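Nitrogenase molybdenum-iron protein alpha chain (Clostridium pasteurianum, PDB 4WES) forms, with the beta chain, the molybdenum-iron component of nitrogenase, which reduces dinitrogen to ammonium at an iron-molybdenum-sulfur-carbon cluster carrying homocitrate. Local coordinates at residues K90-N95 with D221-D226; P168-S173 with A244-V249; T192-I197 with A270-T275. All coordinates share one frame; numbering follows the deposited sequence.

Contact 1. Residues K90-N95 with D221-D226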
# COMPACT_ATOMS: atom_id res chain seq x y z
N LYS A 90 -16.37 17.04 -15.82
CA LYS A 90 -17.06 15.84 -15.35
C LYS A 90 -18.27 15.53 -16.23
O LYS A 90 -18.97 16.43 -16.69
CB LYS A 90 -17.45 15.95 -13.88
CG LYS A 90 -16.28 15.98 -12.90
CD LYS A 90 -16.77 15.87 -11.45
CE LYS A 90 -15.62 15.79 -10.46
NZ LYS A 90 -16.10 15.67 -9.08
N SER A 91 -18.50 14.24 -16.43
CA SER A 91 -19.60 13.75 -17.28
C SER A 91 -20.26 12.57 -16.65
O SER A 91 -19.63 11.76 -15.97
CB SER A 91 -19.07 13.32 -18.65
OG SER A 91 -18.41 14.39 -19.30
N LYS A 92 -21.56 12.43 -16.90
CA LYS A 92 -22.26 11.23 -16.51
C LYS A 92 -23.20 10.81 -17.65
O LYS A 92 -23.61 11.64 -18.46
CB LYS A 92 -23.00 11.42 -15.21
CG LYS A 92 -24.04 12.44 -15.27
CD LYS A 92 -24.59 12.80 -13.84
CE LYS A 92 -25.59 13.93 -13.91
NZ LYS A 92 -26.77 13.55 -14.75
N PRO A 93 -23.54 9.52 -17.73
CA PRO A 93 -24.48 9.11 -18.77
C PRO A 93 -25.79 9.89 -18.67
O PRO A 93 -26.38 9.98 -17.60
CB PRO A 93 -24.71 7.65 -18.45
CG PRO A 93 -23.60 7.23 -17.62
CD PRO A 93 -23.11 8.42 -16.89
N GLU A 94 -26.24 10.44 -19.78
CA GLU A 94 -27.45 11.26 -19.75
C GLU A 94 -28.63 10.38 -19.36
O GLU A 94 -28.79 9.28 -19.88
CB GLU A 94 -27.72 11.93 -21.09
CG GLU A 94 -28.76 13.05 -21.04
CD GLU A 94 -28.32 14.31 -20.31
OE1 GLU A 94 -27.11 14.49 -20.03
OE2 GLU A 94 -29.20 15.18 -20.05
N ASN A 95 -29.44 10.83 -18.40
CA ASN A 95 -30.58 10.07 -17.92
C ASN A 95 -30.18 8.72 -17.36
O ASN A 95 -31.02 7.84 -17.20
CB ASN A 95 -31.67 9.89 -19.02
CG ASN A 95 -32.11 11.20 -19.59
OD1 ASN A 95 -32.07 11.43 -20.81
ND2 ASN A 95 -32.49 12.08 -18.71
N ASP A 221 -18.59 21.87 -11.27
CA ASP A 221 -19.12 23.24 -11.17
C ASP A 221 -20.52 23.40 -11.81
O ASP A 221 -21.35 24.12 -11.26
CB ASP A 221 -18.19 24.23 -11.88
CG ASP A 221 -16.97 24.64 -11.10
OD1 ASP A 221 -16.82 24.28 -9.91
OD2 ASP A 221 -16.13 25.33 -11.75
N ALA A 222 -20.71 22.84 -13.00
CA ALA A 222 -21.96 23.06 -13.72
C ALA A 222 -23.13 22.41 -13.00
O ALA A 222 -24.24 22.97 -12.91
CB ALA A 222 -21.89 22.55 -15.13
N TRP A 223 -22.91 21.20 -12.46
CA TRP A 223 -23.97 20.55 -11.71
C TRP A 223 -24.39 21.37 -10.50
O TRP A 223 -25.57 21.39 -10.12
CB TRP A 223 -23.56 19.14 -11.31
CG TRP A 223 -23.38 18.22 -12.47
CD1 TRP A 223 -24.12 18.22 -13.64
CD2 TRP A 223 -22.44 17.16 -12.60
NE1 TRP A 223 -23.70 17.20 -14.46
CE2 TRP A 223 -22.68 16.54 -13.86
CE3 TRP A 223 -21.43 16.64 -11.77
CZ2 TRP A 223 -21.92 15.50 -14.31
CZ3 TRP A 223 -20.67 15.58 -12.24
CH2 TRP A 223 -20.94 15.01 -13.50
N GLU A 224 -23.44 22.06 -9.87
CA GLU A 224 -23.77 22.89 -8.72
C GLU A 224 -24.56 24.13 -9.13
O GLU A 224 -25.51 24.50 -8.43
CB GLU A 224 -22.48 23.22 -7.94
CG GLU A 224 -22.68 24.23 -6.82
CD GLU A 224 -23.65 23.88 -5.72
OE1 GLU A 224 -23.97 24.81 -4.95
OE2 GLU A 224 -24.07 22.69 -5.62
N MET A 225 -24.17 24.80 -10.21
CA MET A 225 -24.95 25.91 -10.79
C MET A 225 -26.37 25.45 -11.06
O MET A 225 -27.36 26.12 -10.75
CB MET A 225 -24.33 26.36 -12.13
CG MET A 225 -22.96 27.01 -12.01
SD MET A 225 -22.27 27.48 -13.62
CE MET A 225 -20.54 27.57 -13.20
N ASP A 226 -26.45 24.31 -11.77
CA ASP A 226 -27.75 23.81 -12.21
C ASP A 226 -28.63 23.51 -11.03
O ASP A 226 -29.86 23.73 -11.07
CB ASP A 226 -27.61 22.55 -13.08
CG ASP A 226 -26.94 22.83 -14.40
OD1 ASP A 226 -26.66 24.01 -14.72
OD2 ASP A 226 -26.72 21.84 -15.13
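The indole of W223 takes the end of the K92 side chain over one face: K92 CE sits 3.5 Å above the ring plane, displaced toward the rim on the pyrrole side. W223 projects from the first turn of helix 221-232, the helix of a beta-alpha-beta crossover between the parallel neighbours 209-215 and 235-239, and it reaches across to the loop 90-95 of the part of the fold built on strand 69-74. K92 CE is 3.8 Å from W223 NE1. The benzo end of the same ring meets the other residues obliquely. There K90 CB lies 3.6 Å from W223 CZ3, and the backbone S91 N comes to 3.9 Å from W223 CH2.

K92 and W223 pass each other in opposite directions. In K92, chi1 of 62° starts the chain toward the ring, with CG and CD each 3.8 Å from W223 CZ2; a bend at chi4 (61°), beyond CE, then turns NZ. K90 instead crosses the ring at about a right angle. Its chain stays extended beyond CG and, in one of its two conformers, carries the ammonium to a salt bridge with D453 of the beta chain. E452 of that beta chain packs on K90, K92 and W223, so the contact also forms part of the alpha-beta interface.

No hydrogen bond links the two segments directly, yet one carboxylate serves both. D243 accepts from the indole through OD2 and from the loop backbone through OD1, so that W223 NE1 and K92 N are tied to the two oxygens of a single side chain.

Contact 2. Residues P168-S173 with A244-V249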
# COMPACT_ATOMS: atom_id res chain seq x y z
N PRO A 168 -23.28 12.92 -38.06
CA PRO A 168 -22.43 14.08 -38.35
C PRO A 168 -20.96 13.80 -38.03
O PRO A 168 -20.66 13.11 -37.03
CB PRO A 168 -22.99 15.15 -37.42
CG PRO A 168 -24.43 14.75 -37.14
CD PRO A 168 -24.31 13.25 -37.08
N VAL A 169 -20.07 14.34 -38.85
CA VAL A 169 -18.63 14.30 -38.60
C VAL A 169 -18.15 15.72 -38.76
O VAL A 169 -18.31 16.32 -39.81
CB VAL A 169 -17.88 13.34 -39.54
CG1 VAL A 169 -16.44 13.23 -39.14
CG2 VAL A 169 -18.52 11.95 -39.53
N HIS A 170 -17.55 16.27 -37.71
CA HIS A 170 -17.15 17.67 -37.69
C HIS A 170 -15.64 17.79 -37.66
O HIS A 170 -15.00 17.30 -36.73
CB HIS A 170 -17.72 18.38 -36.47
CG HIS A 170 -19.21 18.30 -36.40
ND1 HIS A 170 -20.01 18.85 -37.37
CD2 HIS A 170 -20.05 17.74 -35.50
CE1 HIS A 170 -21.28 18.65 -37.06
NE2 HIS A 170 -21.34 17.97 -35.94
N ALA A 171 -15.10 18.45 -38.67
CA ALA A 171 -13.66 18.71 -38.75
C ALA A 171 -13.30 20.07 -38.16
O ALA A 171 -13.98 21.06 -38.38
CB ALA A 171 -13.19 18.63 -40.20
N PHE A 172 -12.15 20.12 -37.48
CA PHE A 172 -11.65 21.35 -36.88
C PHE A 172 -10.19 21.53 -37.26
O PHE A 172 -9.35 20.70 -36.88
CB PHE A 172 -11.76 21.29 -35.35
CG PHE A 172 -13.17 21.15 -34.85
CD1 PHE A 172 -13.77 19.92 -34.76
CD2 PHE A 172 -13.91 22.26 -34.48
CE1 PHE A 172 -15.08 19.76 -34.31
CE2 PHE A 172 -15.22 22.13 -34.02
CZ PHE A 172 -15.81 20.89 -33.96
N SER A 173 -9.87 22.62 -37.97
CA SER A 173 -8.50 22.89 -38.38
C SER A 173 -7.79 23.69 -37.30
O SER A 173 -7.52 24.87 -37.46
CB SER A 173 -8.47 23.61 -39.70
OG SER A 173 -8.82 22.73 -40.75
N ALA A 244 -22.28 18.14 -21.51
CA ALA A 244 -23.24 18.26 -22.58
C ALA A 244 -23.39 16.99 -23.38
O ALA A 244 -22.43 16.27 -23.64
CB ALA A 244 -22.81 19.37 -23.54
N THR A 245 -24.63 16.76 -23.83
CA THR A 245 -24.86 15.87 -24.95
C THR A 245 -24.79 16.66 -26.25
O THR A 245 -25.08 17.88 -26.29
CB THR A 245 -26.24 15.19 -24.88
OG1 THR A 245 -27.24 16.20 -24.96
CG2 THR A 245 -26.36 14.37 -23.63
N TYR A 246 -24.49 15.95 -27.33
CA TYR A 246 -24.51 16.56 -28.65
C TYR A 246 -25.88 17.17 -28.96
O TYR A 246 -26.00 18.29 -29.47
CB TYR A 246 -24.12 15.49 -29.68
CG TYR A 246 -24.02 15.99 -31.08
CD1 TYR A 246 -22.92 16.70 -31.51
CD2 TYR A 246 -25.04 15.72 -32.01
CE1 TYR A 246 -22.79 17.15 -32.80
CE2 TYR A 246 -24.90 16.16 -33.32
CZ TYR A 246 -23.81 16.87 -33.72
OH TYR A 246 -23.71 17.32 -35.00
N GLU A 247 -26.95 16.43 -28.63
CA GLU A 247 -28.30 16.91 -28.90
C GLU A 247 -28.61 18.20 -28.16
O GLU A 247 -29.30 19.08 -28.69
CB GLU A 247 -29.29 15.80 -28.57
CG GLU A 247 -30.75 16.19 -28.79
CD GLU A 247 -31.63 15.02 -28.48
OE1 GLU A 247 -32.37 15.10 -27.48
OE2 GLU A 247 -31.59 14.03 -29.24
N LYS A 248 -28.12 18.34 -26.93
CA LYS A 248 -28.37 19.60 -26.22
C LYS A 248 -27.68 20.76 -26.92
O LYS A 248 -28.23 21.87 -26.99
CB LYS A 248 -27.99 19.51 -24.74
CG LYS A 248 -29.08 18.75 -24.00
CD LYS A 248 -28.79 18.23 -22.63
CE LYS A 248 -28.69 19.31 -21.64
NZ LYS A 248 -28.53 18.83 -20.20
N VAL A 249 -26.46 20.56 -27.42
CA VAL A 249 -25.83 21.62 -28.17
C VAL A 249 -26.63 21.93 -29.45
O VAL A 249 -26.82 23.10 -29.81
CB VAL A 249 -24.36 21.29 -28.47
CG1 VAL A 249 -23.68 22.44 -29.17
CG2 VAL A 249 -23.59 20.95 -27.18
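Y246 extends its phenol toward H170 because CG is anti to the backbone N (chi1 -177°), while in H170 CG lies beside the backbone N (chi1 -57°), sending the imidazole out to meet it. The two side chains come from opposite directions and meet through H170 NE2 and Y246 OH, in a hydrogen bond of 2.6 Å that is nearly straight at 168°. The hydroxyl lies at the imidazole edge, close to its plane. The rings meet rim to rim, with neither over the face of the other.

P168 packs against the same hydroxyl: its CB is 3.3 Å and its CG 3.4 Å from Y246 OH, and CG also lies 4.1 Å from Y246 CZ. The contact thus joins strand 169-172, at one margin of a parallel alpha/beta sheet, to the start of helix 246-250, which belongs with the next parallel sheet. That helix start is itself well fixed. T245 is the N-cap, its OG1 accepting from K248 N at 3.0 Å, and Y246 N donates to D68.

Both H170 and Y246 are buried, so the bond gives their polar ends a partner inside the protein. Either group could be the donor, and the heavy-atom geometry serves both choices: a phenol proton directed at an unprotonated NE2, or an NE2-H directed at the tyrosine oxygen.

Contact 3. Residues T192-I197 with A270-T275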
# COMPACT_ATOMS: atom_id res chain seq x y z
N THR A 192 -17.46 26.31 -35.98
CA THR A 192 -18.10 25.07 -36.45
C THR A 192 -19.27 24.67 -35.57
O THR A 192 -20.31 24.21 -36.07
CB THR A 192 -17.05 23.96 -36.60
OG1 THR A 192 -16.18 24.31 -37.68
CG2 THR A 192 -17.66 22.60 -36.78
N VAL A 193 -19.17 24.87 -34.26
CA VAL A 193 -20.32 24.59 -33.41
C VAL A 193 -21.51 25.46 -33.83
O VAL A 193 -22.65 24.97 -33.93
CB VAL A 193 -19.95 24.83 -31.92
CG1 VAL A 193 -21.20 24.79 -31.05
CG2 VAL A 193 -18.97 23.77 -31.44
N MET A 194 -21.27 26.74 -34.06
CA MET A 194 -22.35 27.65 -34.42
C MET A 194 -23.06 27.24 -35.69
O MET A 194 -24.29 27.20 -35.72
CB MET A 194 -21.83 29.08 -34.54
CG MET A 194 -22.93 30.10 -34.81
SD MET A 194 -23.99 30.33 -33.36
CE MET A 194 -25.42 31.04 -34.16
N THR A 195 -22.31 27.01 -36.75
CA THR A 195 -22.95 26.78 -38.04
C THR A 195 -23.40 25.36 -38.24
O THR A 195 -24.38 25.13 -38.96
CB THR A 195 -22.07 27.23 -39.19
OG1 THR A 195 -20.87 26.50 -39.19
CG2 THR A 195 -21.73 28.72 -39.10
N ASP A 196 -22.69 24.40 -37.65
CA ASP A 196 -22.93 23.00 -38.01
C ASP A 196 -23.63 22.19 -36.92
O ASP A 196 -24.03 21.05 -37.19
CB ASP A 196 -21.60 22.32 -38.40
CG ASP A 196 -20.92 22.98 -39.58
OD1 ASP A 196 -21.50 23.89 -40.19
OD2 ASP A 196 -19.77 22.62 -39.86
N ILE A 197 -23.76 22.77 -35.73
CA ILE A 197 -24.39 22.07 -34.61
C ILE A 197 -25.62 22.83 -34.08
O ILE A 197 -26.73 22.33 -34.07
CB ILE A 197 -23.39 21.67 -33.48
CG1 ILE A 197 -22.19 20.94 -34.06
CG2 ILE A 197 -24.12 20.86 -32.42
CD1 ILE A 197 -21.14 20.57 -33.04
N ALA A 270 -22.01 33.58 -28.26
CA ALA A 270 -22.98 34.48 -27.65
C ALA A 270 -23.40 35.56 -28.63
O ALA A 270 -24.60 35.84 -28.81
CB ALA A 270 -22.43 35.10 -26.38
N GLU A 271 -22.43 36.18 -29.28
CA GLU A 271 -22.71 37.20 -30.29
C GLU A 271 -23.53 36.64 -31.45
O GLU A 271 -24.51 37.26 -31.89
CB GLU A 271 -21.41 37.76 -30.83
CG GLU A 271 -20.56 38.61 -29.89
CD GLU A 271 -19.20 39.02 -30.49
OE1 GLU A 271 -18.88 38.60 -31.64
OE2 GLU A 271 -18.46 39.75 -29.82
N MET A 272 -23.09 35.51 -31.98
CA MET A 272 -23.75 34.96 -33.17
C MET A 272 -25.16 34.49 -32.88
O MET A 272 -26.03 34.60 -33.74
CB MET A 272 -22.91 33.86 -33.82
CG MET A 272 -21.64 34.41 -34.43
SD MET A 272 -20.65 33.23 -35.37
CE MET A 272 -19.87 32.31 -34.04
N MET A 273 -25.41 33.94 -31.69
CA MET A 273 -26.76 33.54 -31.33
C MET A 273 -27.68 34.76 -31.20
O MET A 273 -28.86 34.69 -31.54
CB MET A 273 -26.78 32.69 -30.07
CG MET A 273 -26.19 31.32 -30.27
SD MET A 273 -26.33 30.25 -28.82
CE MET A 273 -28.06 29.82 -28.90
N GLU A 274 -27.16 35.86 -30.67
CA GLU A 274 -27.94 37.08 -30.63
C GLU A 274 -28.27 37.56 -32.05
O GLU A 274 -29.41 37.91 -32.34
CB GLU A 274 -27.24 38.19 -29.84
CG GLU A 274 -28.10 39.43 -29.68
CD GLU A 274 -27.58 40.47 -28.73
OE1 GLU A 274 -26.55 40.25 -28.08
OE2 GLU A 274 -28.18 41.55 -28.71
N THR A 275 -27.28 37.57 -32.95
CA THR A 275 -27.52 38.05 -34.30
C THR A 275 -28.51 37.15 -35.05
O THR A 275 -29.42 37.63 -35.75
CB THR A 275 -26.20 38.11 -35.06
OG1 THR A 275 -25.33 39.01 -34.36
CG2 THR A 275 -26.40 38.50 -36.48
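M194 of helix 182-196 lays its thioether against M272 and M273 of helix 263-277, an apolar contact between three methionines. Its SD lies 3.7 Å from M272 CB and 3.9 Å from M273 CG. M272 answers in the reverse sense: the two chains slide past each other in opposite directions, and M272 CE ends 3.8 Å from M194 CB. M273 crosses M194 obliquely and offers it little beyond CG. The bends make this possible. M194 leaves its helix with CG anti to the backbone N and then turns at chi2 (70°), which sets the sulfur over the base of M272, whereas M272 turns only at chi3 (-77°), folding its methyl back along M194.

The second kind of contact is methyl against backbone. M194 CE lies on the main chain of the facing helix, 3.6 Å from M272 O and 3.8 Å from M273 N. M194 CA and M272 CA, the nearest pair of CA atoms across the segments, are 7.5 Å apart. All three methionines are buried, and no hydrogen bond crosses between the segments.

The two glutamates of 270-275 have partners outside the contact: E271 forms a salt bridge with R378, and E274 OE1 is hydrogen-bonded to S425.

In the fold, helix 182-196 follows strand 169-172 of one parallel sheet, and helix 263-277 connects strands 257-260 and 281-283 of another, so the methionines join helices that go with two different parallel sheets. I396 and V398 of a loop pack on M272, and M194 also packs on K276 and Y277. V193 touches I269, one residue before A270 on helix 263-277, and V249 of helix 246-250 also packs on V193.

The three contacts join the part of the chain built on strands 69-74, 138-143 and 169-172 to the part built on strands 209-215 and 257-260. Contacts 2 and 3 lie closest, with centres 13 Å apart: I197 CG1 is 3.6 Å from H170 NE2, and I197 CG2 is 3.6 Å from V249 CG1. Contact 1 meets contact 2 through E94, whose OE1 lies 3.7 Å from T245 CG2, but its centre is 23 Å from that of contact 3. Contact 1 does not line the cofactor site: the K90 side chain is about 12 Å from both the iron-molybdenum cluster and homocitrate. Helix 263-277 of contact 3 directly follows the cluster ligand C262.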